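Local coordinates for protein DNA primase (Aquifex aeolicus, PDB 2AU3) that synthesises the short RNA primers that DNA polymerase extends during DNA replication, using a zinc-binding domain and a Toprim-containing RNA polymerase core, at residues Phe246-Glu251 with Ile264-Ala269; Tyr291-Gly296 with Tyr319-Pro324. All coordinates share one frame; numbering follows the deposited sequence.

Interaction 1: residues Phe246-Glu251 with Ile264-Ala269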
# COMPACT_ATOMS: atom_id res chain seq x y z
N PHE A 246 13.73 -9.13 -4.22
CA PHE A 246 12.53 -9.45 -5.00
C PHE A 246 11.28 -8.91 -4.30
O PHE A 246 11.33 -8.53 -3.12
CB PHE A 246 12.41 -10.97 -5.26
CG PHE A 246 12.12 -11.79 -4.01
CD1 PHE A 246 10.81 -12.21 -3.73
CD2 PHE A 246 13.14 -12.17 -3.13
CE1 PHE A 246 10.52 -12.97 -2.60
CE2 PHE A 246 12.87 -12.94 -1.98
CZ PHE A 246 11.54 -13.34 -1.72
N ALA A 247 10.17 -8.89 -5.03
CA ALA A 247 8.90 -8.50 -4.48
C ALA A 247 7.95 -9.68 -4.66
O ALA A 247 8.13 -10.47 -5.59
CB ALA A 247 8.34 -7.27 -5.22
N ILE A 248 6.94 -9.76 -3.81
CA ILE A 248 5.86 -10.73 -4.00
C ILE A 248 4.62 -9.92 -4.40
O ILE A 248 4.32 -8.95 -3.75
CB ILE A 248 5.60 -11.54 -2.69
CG1 ILE A 248 6.84 -12.37 -2.32
CG2 ILE A 248 4.30 -12.43 -2.86
CD1 ILE A 248 6.94 -12.78 -0.79
N LEU A 249 3.97 -10.28 -5.52
CA LEU A 249 2.74 -9.64 -5.94
C LEU A 249 1.56 -10.52 -5.61
O LEU A 249 1.48 -11.68 -6.03
CB LEU A 249 2.79 -9.30 -7.47
CG LEU A 249 1.53 -8.70 -8.13
CD1 LEU A 249 1.31 -7.23 -7.74
CD2 LEU A 249 1.61 -8.88 -9.69
N VAL A 250 0.65 -9.99 -4.79
CA VAL A 250 -0.59 -10.69 -4.44
C VAL A 250 -1.74 -9.91 -5.04
O VAL A 250 -1.53 -8.79 -5.52
CB VAL A 250 -0.76 -10.86 -2.89
CG1 VAL A 250 0.35 -11.72 -2.29
CG2 VAL A 250 -0.82 -9.49 -2.17
N GLU A 251 -2.96 -10.47 -5.01
CA GLU A 251 -4.07 -9.88 -5.77
C GLU A 251 -4.69 -8.65 -5.17
O GLU A 251 -5.12 -7.75 -5.90
CB GLU A 251 -5.19 -10.90 -6.03
CG GLU A 251 -4.72 -12.16 -6.73
CD GLU A 251 -5.86 -12.99 -7.33
OE1 GLU A 251 -6.48 -12.53 -8.32
OE2 GLU A 251 -6.11 -14.12 -6.82
N ILE A 264 5.91 -11.52 6.20
CA ILE A 264 6.36 -11.56 4.82
C ILE A 264 6.08 -10.17 4.29
O ILE A 264 4.92 -9.84 4.00
CB ILE A 264 5.58 -12.63 4.05
CG1 ILE A 264 6.02 -14.03 4.48
CG2 ILE A 264 5.88 -12.54 2.53
CD1 ILE A 264 5.12 -15.14 3.92
N ARG A 265 7.10 -9.33 4.18
CA ARG A 265 6.84 -7.89 4.12
C ARG A 265 7.23 -7.24 2.79
O ARG A 265 6.99 -6.05 2.58
CB ARG A 265 7.57 -7.19 5.25
CG ARG A 265 7.11 -7.60 6.66
CD ARG A 265 7.92 -6.88 7.70
NE ARG A 265 7.55 -7.20 9.08
CZ ARG A 265 8.31 -7.88 9.90
NH1 ARG A 265 9.47 -8.35 9.49
NH2 ARG A 265 7.92 -8.08 11.15
N ASN A 266 7.84 -8.03 1.89
CA ASN A 266 8.27 -7.48 0.60
C ASN A 266 7.17 -7.75 -0.42
O ASN A 266 7.41 -8.39 -1.42
CB ASN A 266 9.61 -8.09 0.16
CG ASN A 266 9.56 -9.63 0.08
OD1 ASN A 266 8.89 -10.28 0.88
ND2 ASN A 266 10.30 -10.21 -0.87
N VAL A 267 5.98 -7.24 -0.14
CA VAL A 267 4.72 -7.62 -0.81
C VAL A 267 4.00 -6.35 -1.26
O VAL A 267 3.91 -5.38 -0.48
CB VAL A 267 3.75 -8.34 0.18
CG1 VAL A 267 2.48 -8.89 -0.56
CG2 VAL A 267 4.45 -9.50 0.89
N VAL A 268 3.43 -6.40 -2.49
CA VAL A 268 2.61 -5.32 -3.04
C VAL A 268 1.36 -5.93 -3.65
O VAL A 268 1.30 -7.13 -3.88
CB VAL A 268 3.34 -4.54 -4.19
CG1 VAL A 268 4.40 -3.58 -3.58
CG2 VAL A 268 4.01 -5.49 -5.15
N ALA A 269 0.36 -5.09 -3.92
CA ALA A 269 -0.84 -5.56 -4.59
C ALA A 269 -1.39 -4.46 -5.49
O ALA A 269 -1.19 -3.28 -5.19
CB ALA A 269 -1.88 -5.97 -3.55

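Interaction 2: residues Tyr291-Gly296 with Tyr319-Pro324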
# COMPACT_ATOMS: atom_id res chain seq x y z
N TYR A 291 7.79 -12.44 -7.69
CA TYR A 291 7.02 -13.64 -7.50
C TYR A 291 5.53 -13.30 -7.48
O TYR A 291 5.10 -12.38 -6.80
CB TYR A 291 7.43 -14.26 -6.16
CG TYR A 291 8.81 -14.84 -6.21
CD1 TYR A 291 9.93 -14.03 -6.34
CD2 TYR A 291 8.99 -16.23 -6.16
CE1 TYR A 291 11.21 -14.59 -6.40
CE2 TYR A 291 10.23 -16.78 -6.20
CZ TYR A 291 11.34 -15.97 -6.34
OH TYR A 291 12.58 -16.58 -6.43
N ILE A 292 4.74 -14.02 -8.26
CA ILE A 292 3.32 -13.69 -8.34
C ILE A 292 2.59 -14.81 -7.61
O ILE A 292 2.85 -16.00 -7.83
CB ILE A 292 2.81 -13.61 -9.80
CG1 ILE A 292 3.74 -12.81 -10.68
CG2 ILE A 292 1.37 -13.04 -9.86
CD1 ILE A 292 3.41 -13.01 -12.14
N LEU A 293 1.70 -14.40 -6.71
CA LEU A 293 1.04 -15.34 -5.83
C LEU A 293 -0.42 -15.03 -5.79
O LEU A 293 -0.88 -14.27 -4.92
CB LEU A 293 1.64 -15.24 -4.42
CG LEU A 293 1.06 -16.13 -3.31
CD1 LEU A 293 1.43 -17.60 -3.48
CD2 LEU A 293 1.54 -15.62 -2.00
N TYR A 294 -1.16 -15.59 -6.74
CA TYR A 294 -2.58 -15.33 -6.84
C TYR A 294 -3.31 -16.59 -6.34
O TYR A 294 -2.67 -17.59 -6.00
CB TYR A 294 -2.95 -14.99 -8.29
CG TYR A 294 -2.55 -13.57 -8.76
CD1 TYR A 294 -1.80 -12.70 -7.94
CD2 TYR A 294 -2.93 -13.12 -10.02
CE1 TYR A 294 -1.46 -11.42 -8.39
CE2 TYR A 294 -2.61 -11.84 -10.46
CZ TYR A 294 -1.86 -11.01 -9.65
OH TYR A 294 -1.55 -9.77 -10.11
N ASP A 295 -4.63 -16.53 -6.24
CA ASP A 295 -5.41 -17.67 -5.75
C ASP A 295 -5.14 -18.96 -6.55
O ASP A 295 -4.94 -18.93 -7.76
CB ASP A 295 -6.90 -17.35 -5.79
CG ASP A 295 -7.30 -16.28 -4.80
OD1 ASP A 295 -6.53 -16.03 -3.84
OD2 ASP A 295 -8.38 -15.64 -4.90
N GLY A 296 -5.19 -20.09 -5.86
CA GLY A 296 -5.02 -21.39 -6.48
C GLY A 296 -6.32 -21.88 -7.10
O GLY A 296 -6.86 -22.92 -6.71
N TYR A 319 8.44 -15.09 -11.51
CA TYR A 319 8.38 -16.41 -10.87
C TYR A 319 6.96 -16.69 -10.35
O TYR A 319 6.62 -16.29 -9.22
CB TYR A 319 9.30 -16.42 -9.66
CG TYR A 319 10.75 -16.25 -9.98
CD1 TYR A 319 11.64 -17.31 -9.83
CD2 TYR A 319 11.25 -15.03 -10.43
CE1 TYR A 319 12.99 -17.17 -10.11
CE2 TYR A 319 12.59 -14.86 -10.69
CZ TYR A 319 13.45 -15.94 -10.54
OH TYR A 319 14.78 -15.80 -10.84
N PRO A 320 6.13 -17.34 -11.16
CA PRO A 320 4.79 -17.72 -10.73
C PRO A 320 4.81 -18.69 -9.56
O PRO A 320 5.54 -19.67 -9.53
CB PRO A 320 4.20 -18.41 -11.98
CG PRO A 320 4.99 -17.78 -13.13
CD PRO A 320 6.40 -17.73 -12.57
N VAL A 321 3.96 -18.43 -8.58
CA VAL A 321 3.91 -19.30 -7.42
C VAL A 321 2.53 -19.88 -7.47
O VAL A 321 1.55 -19.14 -7.48
CB VAL A 321 4.10 -18.52 -6.10
CG1 VAL A 321 4.11 -19.47 -4.87
CG2 VAL A 321 5.42 -17.69 -6.15
N TYR A 322 2.49 -21.20 -7.55
CA TYR A 322 1.25 -21.95 -7.67
C TYR A 322 0.82 -22.50 -6.32
O TYR A 322 1.42 -23.45 -5.82
CB TYR A 322 1.44 -23.13 -8.63
CG TYR A 322 1.84 -22.65 -10.01
CD1 TYR A 322 0.93 -21.97 -10.81
CD2 TYR A 322 3.13 -22.82 -10.48
CE1 TYR A 322 1.30 -21.50 -12.11
CE2 TYR A 322 3.51 -22.36 -11.76
CZ TYR A 322 2.60 -21.70 -12.56
OH TYR A 322 2.98 -21.23 -13.81
N LEU A 323 -0.20 -21.88 -5.76
CA LEU A 323 -0.94 -22.45 -4.64
C LEU A 323 -1.73 -23.68 -5.10
O LEU A 323 -2.23 -23.71 -6.24
CB LEU A 323 -1.89 -21.42 -4.08
CG LEU A 323 -1.23 -20.25 -3.34
CD1 LEU A 323 -2.27 -19.20 -3.04
CD2 LEU A 323 -0.57 -20.77 -2.08
N PRO A 324 -1.89 -24.66 -4.21
CA PRO A 324 -2.71 -25.83 -4.54
C PRO A 324 -4.18 -25.45 -4.74
O PRO A 324 -4.66 -24.45 -4.18
CB PRO A 324 -2.52 -26.74 -3.32
CG PRO A 324 -2.09 -25.85 -2.24
CD PRO A 324 -1.30 -24.74 -2.86
O HOH W 1 -1.14 -19.27 -6.99

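Interaction 1: residues Phe246-Glu251 with Ile264-Ala269
Two parallel strands of the Toprim sheet, 247-249 and 267-270, meet here as the arms of a beta-alpha-beta unit whose crossover is helix 253-261. The short strand axes come within 4.8 Å at 34°, and Ile248 pairs with Val267, Leu249 with Val268. Three backbone hydrogen bonds alternate in direction: Ile248 N to Asn266 O at 2.8 Å, lying in the carbonyl plane, then Val268 N to Ile248 O and Val250 N to Val268 O, both nearly along the C=O axis. The last is the straightest of the three.

The polar side-chain contact belongs to Asn266, the centre of an inverse gamma turn just before its strand. Its CG sits between backbone N and carbonyl carbon (chi1 57°), which brings Asn266 ND2 to 3.0 Å from Phe246 O in a hydrogen bond. This acceptor lies close to the amide plane, yet the donor stands above the carbonyl plane of Phe246, away from the lone-pair positions. ND2 also rides over one face of the Phe246 ring, toward the rim and nearest CE1, with ring and amide planes 80° apart. An alanine here would remove this amide, and would probably leave Phe246 O without its side-chain donor and take away the amide's contact with that ring face.

Apolar contacts make up the rest. On the face of Leu249 and Val268, CD1 of the leucine meets CG2 of the valine at 4.1 Å. Val250 CG2, in the crowded position between N and C, reaches Val267 CG1 at 3.7 Å; Val267 is also met by Leu256 of helix 253-261. Before strand 267-270 begins, Ile264 crosses Ile248 at about a right angle, with Ile248 CD1 pressed to a tight 3.5 Å from Ile264 CG2.

Interaction 2: residues Tyr291-Gly296 with Tyr319-Pro324
Strand 317-321, an outermost strand of the Toprim sheet, lies parallel to strand 289-293, the short axes 4.6 Å apart and inclined by 24°. Two hydrogen bonds join the backbones through Ile292. Ile292 N reaches Tyr319 O at 3.1 Å from above the carbonyl plane, and Ile292 O receives Val321 N at 2.8 Å, almost along the C=O axis.

Tyr291 and Tyr319 form an offset stack, with centroids 4.5 Å apart and planes at 14°. Both CG atoms lie beside the backbone N, anti to the carbonyl carbon. The offset places Tyr319 CB over the Tyr291 face in a CH-pi contact, 3.6 Å from the ring centroid, while Tyr291 OH rides above the rim of the Tyr319 ring. Val321 CG2 meets the Tyr291 ring at its edge, in plane.

This pairing closes a second beta-alpha-beta unit, with helix 298-313 as the crossover, and the loop that leaves strand 289-293 for that helix carries Asp295, predicted to bind both Mg(2+) ions, one of them catalytic.

Leu293 CD1 packs at 3.6 Å on Val321 CG1 and also touches Leu323 CG, the two leucines crossing at about a right angle. Where the strands part, a water donates to Tyr294 O and Val321 O and accepts from Leu323 N. Leu323 CD1 comes to 3.4 Å from Tyr294 O, and Leu323 CB lies against Gly296 CA.

In the fold
Interactions 1 and 2 are the strand pairings of successive beta-alpha-beta units of one Toprim sheet, with centres about 11 Å apart; strands 247-249 and 289-293 are neighbours. Across the border between them, Leu249 N lies 2.7 Å from Tyr291 O and Leu249 O lies 2.8 Å from Leu293 N, both probable hydrogen bonds. Just before strand 247-249, Phe246 CD1 packs on Tyr291 CD1 at 3.3 Å; past its other end Glu251 CG meets Tyr294 CD1 at 3.2 Å. There Glu251 OE2 accepts a hydrogen bond from Asp295 N. The side chains of the two predicted Mg(2+) ligands, Glu251 and Asp295, are about 3 Å apart at their nearest atoms, with Asp297 close by.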